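Local coordinates for putative metal resistance protein (PDB 6C29) that probably takes part in protein-disulfide reduction, this chain being its N-terminal periplasmic part, a tandem of immunoglobulin-fold domains thought to prime the disulfide isomerase ScsC, at residues A[169-174]-A[205-210]. Residues are numbered along the deposited sequence; the frame is centred on the assembly and turned at random.
Sequences LSLQRE and LSVTVD
Leu-169 and Val-207 exchange both of their backbone hydrogen bonds, and Leu-171 does the same with Leu-205, which sets the antiparallel register of the two strands. In the first pair Leu-169 N gives to Val-207 O at 2.8 Å, while the return bond, from Val-207 N to Leu-169 O, spans 3.0 Å. Between these pairs sits the non-hydrogen-bonded pair Ser-170 and Ser-206, where CA-H...O contacts fill in: Ser-206 CA lies 3.4 Å from Leu-169 O, and Ser-170 CA similarly faces Leu-205 O.

Apolar contacts occupy the face carrying the leucines and Val-207. Leu-169 runs alongside Val-207, CB to CB at 3.9 Å, and its CG and CD1 also approach that same CB. One pair along, Leu-171 CD1 meets Leu-205 CD2 at 4.0 Å. These two side chains run abreast from different first torsions, Leu-171 CG being anti to its carbonyl carbon (chi1 -52°) and Leu-205 CG anti to its backbone N (chi1 174°), and they meet through those methyls. Phe-229 of strand 226-233 touches both Leu-169 and Leu-171, and Leu-198 and Ala-200 of strand 191-201 touch Leu-205.

A water-mediated contact lies on the serine face. The water donates to Leu-169 O at 2.9 Å, so this oxygen accepts from both Val-207 N and the water. It is also hydrogen-bonded to Ser-206 OG at 2.6 Å; Ser-206 has two deposited conformers, and the link to its OG is therefore tentative.

The segments belong to the central strands of a four-stranded antiparallel sheet in the second immunoglobulin-fold domain, flanked by 155-163 and 191-201. The chemistry divides by face: buried hydrocarbon on one, with Leu-169 and Leu-171 packed on strand 226-233, and a partly exposed pair of serines, one tentatively water-bridged, on the reverse.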
loop_
_atom_site.group_PDB
_atom_site.type_symbol
_atom_site.label_atom_id
_atom_site.label_comp_id
_atom_site.label_asym_id
_atom_site.label_seq_id
_atom_site.Cartn_x
_atom_site.Cartn_y
_atom_site.Cartn_z
ATOM N N LEU A 169 -2.018 -17.949 -11.590
ATOM C CA LEU A 169 -2.997 -18.025 -10.518
ATOM C C LEU A 169 -4.359 -18.406 -11.055
ATOM O O LEU A 169 -4.732 -18.018 -12.164
ATOM C CB LEU A 169 -3.163 -16.687 -9.793
ATOM C CG LEU A 169 -1.947 -15.888 -9.363
ATOM C CD1 LEU A 169 -2.376 -14.574 -8.650
ATOM C CD2 LEU A 169 -1.063 -16.703 -8.495
ATOM N N SER A 170 -5.110 -19.114 -10.221
ATOM C CA SER A 170 -6.494 -19.424 -10.498
ATOM C C SER A 170 -7.289 -19.027 -9.275
ATOM O O SER A 170 -7.005 -19.505 -8.180
ATOM C CB SER A 170 -6.659 -20.906 -10.826
ATOM O OG SER A 170 -8.010 -21.300 -10.733
ATOM N N LEU A 171 -8.236 -18.110 -9.461
ATOM C CA LEU A 171 -8.987 -17.506 -8.369
ATOM C C LEU A 171 -10.467 -17.701 -8.597
ATOM O O LEU A 171 -10.999 -17.335 -9.644
ATOM C CB LEU A 171 -8.675 -16.009 -8.248
ATOM C CG LEU A 171 -7.193 -15.655 -8.162
ATOM C CD1 LEU A 171 -6.992 -14.158 -8.148
ATOM C CD2 LEU A 171 -6.574 -16.235 -6.909
ATOM N N GLN A 172 -11.146 -18.237 -7.598
ATOM C CA GLN A 172 -12.576 -18.459 -7.682
ATOM C C GLN A 172 -13.330 -17.378 -6.931
ATOM O O GLN A 172 -13.037 -17.113 -5.764
ATOM C CB GLN A 172 -12.956 -19.818 -7.113
ATOM C CG GLN A 172 -14.447 -20.071 -7.212
ATOM C CD GLN A 172 -14.857 -21.408 -6.609
ATOM O OE1 GLN A 172 -14.479 -21.741 -5.481
ATOM N NE2 GLN A 172 -15.665 -22.161 -7.345
ATOM N N ARG A 173 -14.286 -16.741 -7.592
ATOM C CA ARG A 173 -15.105 -15.744 -6.936
ATOM C C ARG A 173 -16.065 -16.429 -5.977
ATOM O O ARG A 173 -16.620 -17.459 -6.300
ATOM C CB ARG A 173 -15.859 -14.915 -7.952
ATOM C CG ARG A 173 -16.453 -13.655 -7.325
ATOM C CD ARG A 173 -17.002 -12.668 -8.330
ATOM N NE ARG A 173 -17.803 -11.645 -7.647
ATOM C CZ ARG A 173 -17.704 -10.337 -7.838
ATOM N NH1 ARG A 173 -16.830 -9.845 -8.688
ATOM N NH2 ARG A 173 -18.488 -9.513 -7.155
ATOM N N GLU A 174 -16.232 -15.880 -4.774
ATOM C CA GLU A 174 -17.057 -16.527 -3.738
ATOM C C GLU A 174 -18.513 -16.595 -4.154
ATOM O O GLU A 174 -19.180 -17.633 -4.054
ATOM C CB GLU A 174 -16.934 -15.764 -2.418
ATOM C CG GLU A 174 -17.670 -16.442 -1.252
ATOM C CD GLU A 174 -17.667 -15.638 0.043
ATOM O OE1 GLU A 174 -16.816 -14.741 0.212
ATOM O OE2 GLU A 174 -18.530 -15.924 0.902
ATOM N N LEU A 205 -11.197 -16.671 -12.453
ATOM C CA LEU A 205 -10.212 -15.688 -12.885
ATOM C C LEU A 205 -8.825 -16.320 -12.999
ATOM O O LEU A 205 -8.321 -16.869 -12.024
ATOM C CB LEU A 205 -10.203 -14.533 -11.891
ATOM C CG LEU A 205 -9.144 -13.436 -12.069
ATOM C CD1 LEU A 205 -9.272 -12.751 -13.370
ATOM C CD2 LEU A 205 -9.233 -12.415 -10.955
ATOM N N SER A 206 -8.234 -16.244 -14.180
ATOM C CA SER A 206 -6.886 -16.724 -14.417
ATOM C C SER A 206 -5.955 -15.526 -14.549
ATOM O O SER A 206 -6.296 -14.530 -15.192
ATOM C CB SER A 206 -6.830 -17.595 -15.674
ATOM O OG SER A 206 -5.505 -18.027 -15.927
ATOM N N VAL A 207 -4.790 -15.620 -13.932
ATOM C CA VAL A 207 -3.792 -14.580 -13.952
ATOM C C VAL A 207 -2.455 -15.152 -14.356
ATOM O O VAL A 207 -2.054 -16.193 -13.834
ATOM C CB VAL A 207 -3.641 -13.934 -12.564
ATOM C CG1 VAL A 207 -2.716 -12.759 -12.611
ATOM C CG2 VAL A 207 -5.009 -13.513 -11.992
ATOM N N THR A 208 -1.759 -14.510 -15.276
ATOM C CA THR A 208 -0.391 -14.903 -15.553
ATOM C C THR A 208 0.505 -13.688 -15.394
ATOM O O THR A 208 0.144 -12.561 -15.766
ATOM C CB THR A 208 -0.244 -15.520 -16.953
ATOM O OG1 THR A 208 -0.366 -14.502 -17.947
ATOM C CG2 THR A 208 -1.321 -16.583 -17.173
ATOM N N VAL A 209 1.662 -13.923 -14.775
ATOM C CA VAL A 209 2.632 -12.878 -14.441
ATOM C C VAL A 209 4.039 -13.365 -14.829
ATOM O O VAL A 209 4.463 -14.429 -14.390
ATOM C CB VAL A 209 2.612 -12.558 -12.920
ATOM C CG1 VAL A 209 3.569 -11.440 -12.613
ATOM C CG2 VAL A 209 1.212 -12.208 -12.460
ATOM N N ASP A 210 4.746 -12.619 -15.677
ATOM C CA ASP A 210 6.142 -12.923 -15.976
ATOM C C ASP A 210 7.015 -12.502 -14.804
ATOM O O ASP A 210 6.789 -11.461 -14.195
ATOM C CB ASP A 210 6.618 -12.203 -17.239
ATOM C CG ASP A 210 5.944 -12.716 -18.496
ATOM O OD1 ASP A 210 5.613 -13.924 -18.552
ATOM O OD2 ASP A 210 5.731 -11.894 -19.419
HETATM O O HOH W 1 -4.999 -20.002 -14.282
#